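Local coordinates for protein quinone oxidoreductase (Escherichia coli, PDB 1QOR) that catalyses the one-electron reduction of quinones by NADPH, turning two quinone molecules into semiquinones for each NADPH oxidised, at residues 145-150 and 169-174. Residues are numbered along the deposited sequence; the frame is centred on the assembly and turned at random.
Sequences LFHAAA and IGTVGT. With NDP (NADPH dihydro-nicotinamide-adenine-dinucleotide phosphate), chain D.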
ATOM      1  N   LEU A 145      -9.775  13.160   2.509  1.00 18.14           N
ATOM      2  CA  LEU A 145     -10.638  12.713   3.584  1.00 18.15           C
ATOM      3  C   LEU A 145      -9.860  12.327   4.869  1.00 19.13           C
ATOM      4  O   LEU A 145      -8.762  11.718   4.798  1.00 19.35           O
ATOM      5  CB  LEU A 145     -11.507  11.559   3.069  1.00 18.62           C
ATOM      6  CG  LEU A 145     -12.529  10.922   4.010  1.00 19.32           C
ATOM      7  CD1 LEU A 145     -13.627  11.893   4.291  1.00 18.04           C
ATOM      8  CD2 LEU A 145     -13.082   9.638   3.351  1.00 19.97           C
ATOM      9  N   PHE A 146     -10.433  12.641   6.042  1.00 17.06           N
ATOM     10  CA  PHE A 146      -9.773  12.353   7.305  1.00 16.30           C
ATOM     11  C   PHE A 146     -10.862  11.975   8.274  1.00 16.71           C
ATOM     12  O   PHE A 146     -11.701  12.799   8.609  1.00 18.39           O
ATOM     13  CB  PHE A 146      -8.994  13.583   7.784  1.00 16.20           C
ATOM     14  CG  PHE A 146      -7.906  13.285   8.789  1.00 16.13           C
ATOM     15  CD1 PHE A 146      -8.221  12.924  10.109  1.00 17.46           C
ATOM     16  CD2 PHE A 146      -6.563  13.366   8.423  1.00 16.16           C
ATOM     17  CE1 PHE A 146      -7.198  12.647  11.056  1.00 16.11           C
ATOM     18  CE2 PHE A 146      -5.538  13.094   9.347  1.00 15.87           C
ATOM     19  CZ  PHE A 146      -5.863  12.732  10.675  1.00 16.36           C
ATOM     20  N   HIS A 147     -10.859  10.720   8.714  1.00 15.66           N
ATOM     21  CA  HIS A 147     -11.868  10.187   9.612  1.00 14.37           C
ATOM     22  C   HIS A 147     -11.752  10.585  11.042  1.00 13.60           C
ATOM     23  O   HIS A 147     -10.676  10.898  11.512  1.00 13.86           O
ATOM     24  CB  HIS A 147     -11.886   8.672   9.515  1.00 15.26           C
ATOM     25  CG  HIS A 147     -12.445   8.165   8.221  1.00 16.21           C
ATOM     26  ND1 HIS A 147     -13.776   7.852   8.051  1.00 17.68           N
ATOM     27  CD2 HIS A 147     -11.846   7.879   7.043  1.00 16.60           C
ATOM     28  CE1 HIS A 147     -13.971   7.381   6.832  1.00 16.85           C
ATOM     29  NE2 HIS A 147     -12.813   7.387   6.201  1.00 15.71           N
ATOM     30  N   ALA A 148     -12.875  10.571  11.741  1.00 14.32           N
ATOM     31  CA  ALA A 148     -12.910  10.905  13.168  1.00 15.63           C
ATOM     32  C   ALA A 148     -12.212  12.263  13.412  1.00 17.35           C
ATOM     33  O   ALA A 148     -11.282  12.395  14.244  1.00 17.09           O
ATOM     34  CB  ALA A 148     -12.243   9.731  13.985  1.00 16.26           C
ATOM     35  N   ALA A 149     -12.686  13.274  12.681  1.00 16.69           N
ATOM     36  CA  ALA A 149     -12.126  14.615  12.700  1.00 16.92           C
ATOM     37  C   ALA A 149     -12.288  15.473  13.964  1.00 17.04           C
ATOM     38  O   ALA A 149     -11.622  16.487  14.093  1.00 16.97           O
ATOM     39  CB  ALA A 149     -12.595  15.376  11.478  1.00 18.34           C
ATOM     40  N   ALA A 150     -13.127  15.071  14.903  1.00 17.37           N
ATOM     41  CA  ALA A 150     -13.265  15.844  16.140  1.00 18.23           C
ATOM     42  C   ALA A 150     -12.520  15.187  17.322  1.00 19.30           C
ATOM     43  O   ALA A 150     -12.709  15.605  18.486  1.00 18.84           O
ATOM     44  CB  ALA A 150     -14.733  15.995  16.496  1.00 17.96           C
ATOM     45  N   ILE A 169     -11.758  17.110   4.407  1.00 18.64           N
ATOM     46  CA  ILE A 169     -13.158  16.734   4.455  1.00 18.72           C
ATOM     47  C   ILE A 169     -13.144  15.713   5.627  1.00 19.86           C
ATOM     48  O   ILE A 169     -12.507  14.664   5.527  1.00 20.91           O
ATOM     49  CB  ILE A 169     -13.579  16.052   3.125  1.00 18.89           C
ATOM     50  CG1 ILE A 169     -13.400  17.013   1.943  1.00 18.29           C
ATOM     51  CG2 ILE A 169     -14.959  15.421   3.240  1.00 17.24           C
ATOM     52  CD1 ILE A 169     -13.365  16.294   0.579  1.00 18.97           C
ATOM     53  N   GLY A 170     -13.765  16.030   6.758  1.00 19.71           N
ATOM     54  CA  GLY A 170     -13.721  15.124   7.897  1.00 19.47           C
ATOM     55  C   GLY A 170     -14.995  14.344   8.085  1.00 19.97           C
ATOM     56  O   GLY A 170     -15.992  14.706   7.462  1.00 20.16           O
ATOM     57  N   THR A 171     -14.940  13.231   8.828  1.00 18.42           N
ATOM     58  CA  THR A 171     -16.131  12.446   9.134  1.00 18.74           C
ATOM     59  C   THR A 171     -16.212  12.470  10.638  1.00 18.94           C
ATOM     60  O   THR A 171     -15.176  12.438  11.295  1.00 18.90           O
ATOM     61  CB  THR A 171     -16.028  10.945   8.705  1.00 20.24           C
ATOM     62  OG1 THR A 171     -14.916  10.330   9.356  1.00 19.21           O
ATOM     63  CG2 THR A 171     -15.871  10.819   7.197  1.00 19.99           C
ATOM     64  N   VAL A 172     -17.416  12.535  11.197  1.00 20.14           N
ATOM     65  CA  VAL A 172     -17.608  12.567  12.650  1.00 20.60           C
ATOM     66  C   VAL A 172     -18.882  11.818  12.925  1.00 21.92           C
ATOM     67  O   VAL A 172     -19.670  11.595  12.008  1.00 23.04           O
ATOM     68  CB  VAL A 172     -17.790  14.009  13.219  1.00 19.64           C
ATOM     69  CG1 VAL A 172     -16.526  14.837  13.041  1.00 15.37           C
ATOM     70  CG2 VAL A 172     -18.987  14.703  12.544  1.00 19.55           C
ATOM     71  N   GLY A 173     -19.096  11.442  14.182  1.00 23.02           N
ATOM     72  CA  GLY A 173     -20.298  10.709  14.531  1.00 24.26           C
ATOM     73  C   GLY A 173     -21.523  11.500  15.006  1.00 26.59           C
ATOM     74  O   GLY A 173     -22.603  10.925  15.131  1.00 27.29           O
ATOM     75  N   THR A 174     -21.376  12.773  15.353  1.00 25.18           N
ATOM     76  CA  THR A 174     -22.543  13.530  15.794  1.00 26.16           C
ATOM     77  C   THR A 174     -22.492  14.956  15.254  1.00 26.51           C
ATOM     78  O   THR A 174     -21.429  15.400  14.778  1.00 27.34           O
ATOM     79  CB  THR A 174     -22.603  13.597  17.302  1.00 26.44           C
ATOM     80  OG1 THR A 174     -21.567  14.462  17.762  1.00 28.14           O
ATOM     81  CG2 THR A 174     -22.390  12.232  17.912  1.00 27.38           C
TER
HETATM   82  PA  NDP D 350      -9.877   9.829  19.471  1.00 20.74           P
HETATM   83  O1A NDP D 350      -9.857  10.876  20.525  1.00 20.09           O
HETATM   84  O2A NDP D 350      -9.882  10.257  18.047  1.00 21.04           O
HETATM   85  O5B NDP D 350     -11.004   8.798  19.737  1.00 17.48           O
HETATM   86  C5B NDP D 350     -11.411   7.842  18.794  1.00 19.51           C
HETATM   87  C4B NDP D 350     -12.562   8.398  18.011  1.00 21.72           C
HETATM   88  O4B NDP D 350     -12.673   7.462  16.948  1.00 23.60           O
HETATM   89  C3B NDP D 350     -13.938   8.407  18.689  1.00 23.09           C
HETATM   90  O3B NDP D 350     -14.082   9.614  19.483  1.00 20.88           O
HETATM   91  C2B NDP D 350     -14.882   8.171  17.519  1.00 22.16           C
HETATM   92  O2B NDP D 350     -15.295   9.437  17.021  1.00 23.51           O
HETATM   93  C1B NDP D 350     -14.006   7.360  16.467  1.00 22.07           C
HETATM   94  N9A NDP D 350     -14.637   6.032  16.406  1.00 22.32           N
HETATM   95  C8A NDP D 350     -15.271   5.478  15.371  1.00 21.15           C
HETATM   96  N7A NDP D 350     -15.749   4.278  15.722  1.00 20.68           N
HETATM   97  C5A NDP D 350     -15.390   4.131  16.978  1.00 21.42           C
HETATM   98  C6A NDP D 350     -15.700   3.036  17.775  1.00 21.51           C
HETATM   99  N6A NDP D 350     -16.399   1.995  17.337  1.00 20.06           N
HETATM  100  N1A NDP D 350     -15.257   3.094  19.032  1.00 21.55           N
HETATM  101  C2A NDP D 350     -14.547   4.148  19.520  1.00 23.54           C
HETATM  102  N3A NDP D 350     -14.260   5.197  18.745  1.00 23.95           N
HETATM  103  C4A NDP D 350     -14.693   5.203  17.451  1.00 22.23           C
HETATM  104  O3  NDP D 350      -8.504   9.066  19.717  1.00 20.67           O
HETATM  105  PN  NDP D 350      -6.972   9.399  19.524  1.00 21.45           P
HETATM  106  O1N NDP D 350      -6.752  10.801  19.015  1.00 21.22           O
HETATM  107  O2N NDP D 350      -6.224   8.940  20.756  1.00 20.88           O
HETATM  108  O5D NDP D 350      -6.640   8.329  18.317  1.00 22.09           O
HETATM  109  C5D NDP D 350      -7.301   8.289  17.060  1.00 20.51           C
HETATM  110  C4D NDP D 350      -6.911   7.074  16.286  1.00 22.98           C
HETATM  111  O4D NDP D 350      -5.546   7.189  15.823  1.00 22.60           O
HETATM  112  C3D NDP D 350      -6.988   5.784  17.093  1.00 23.60           C
HETATM  113  O3D NDP D 350      -7.530   4.734  16.287  1.00 22.73           O
HETATM  114  C2D NDP D 350      -5.500   5.539  17.427  1.00 22.12           C
HETATM  115  O2D NDP D 350      -5.246   4.186  17.713  1.00 23.76           O
HETATM  116  C1D NDP D 350      -4.791   5.961  16.173  1.00 22.21           C
HETATM  117  N1N NDP D 350      -3.404   6.499  16.217  1.00 19.20           N
HETATM  118  C2N NDP D 350      -2.466   6.016  15.340  1.00 14.72           C
HETATM  119  C3N NDP D 350      -1.185   6.539  15.392  1.00 18.38           C
HETATM  120  C7N NDP D 350      -0.115   6.067  14.417  1.00 18.85           C
HETATM  121  O7N NDP D 350       1.010   6.555  14.425  1.00 18.10           O
HETATM  122  N7N NDP D 350      -0.503   5.121  13.589  1.00 19.60           N
HETATM  123  C4N NDP D 350      -0.839   7.532  16.294  1.00 18.79           C
HETATM  124  C5N NDP D 350      -1.811   8.015  17.179  1.00 19.64           C
HETATM  125  C6N NDP D 350      -3.088   7.482  17.134  1.00 19.02           C
HETATM  126  P2B NDP D 350     -16.767   9.623  16.266  1.00 24.17           P
HETATM  127  O1X NDP D 350     -16.704  10.975  15.671  1.00 24.60           O
HETATM  128  O2X NDP D 350     -16.834   8.554  15.261  1.00 26.23           O
HETATM  129  O3X NDP D 350     -17.737   9.458  17.365  1.00 25.09           O
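The imidazole of His147 meets Thr171 obliquely, with ND1 3.0 Å from Thr171 OG1 and the threonine methyl CG2 close to the same nitrogen. The His147 side chain also touches Leu197, Val213 and Val217, and NE2 makes a weak hydrogen bond to Ser225. The phenyl ring of Phe146 leads away from the neighbouring strand; it meets the ring of Tyr214 with planes about 35° apart and touches Val153 and Ala157 of helix 152-164. Thr171 has OG1 between its backbone N and carbonyl carbon (chi1 59°), which turns the hydroxyl to Ala148 N, whose N-H it accepts at 3.1 Å. The side chains of Thr171 and Leu145 cross at about a right angle, with Thr171 CG2 3.8 Å from Leu145 CD1. A valine in place of Thr171 would probably leave the Ala148 N-H without this acceptor and set a methyl against His147 ND1. The two strands belong to the beta-alpha-beta unit that opens the Rossmann fold, running parallel and linked by hydrogen bonds from Phe146 N to Ile169 O (2.9 Å) and, longer, from Thr171 N to Phe146 O (3.3 Å). Past the strand end Ala149 N donates to Thr171 O at 3.0 Å, a nearly straight bond (165°). Ala149 CB sits 3.8 Å from Gly170 CA, where a side chain on the glycine would collide with it. Beyond these, Val172 CG1 packs on Ala150, and Gly173 N donates to O1X of the NADPH 2'-phosphate (2.9 Å), while Ala148 CB lies against the adenosine ribose.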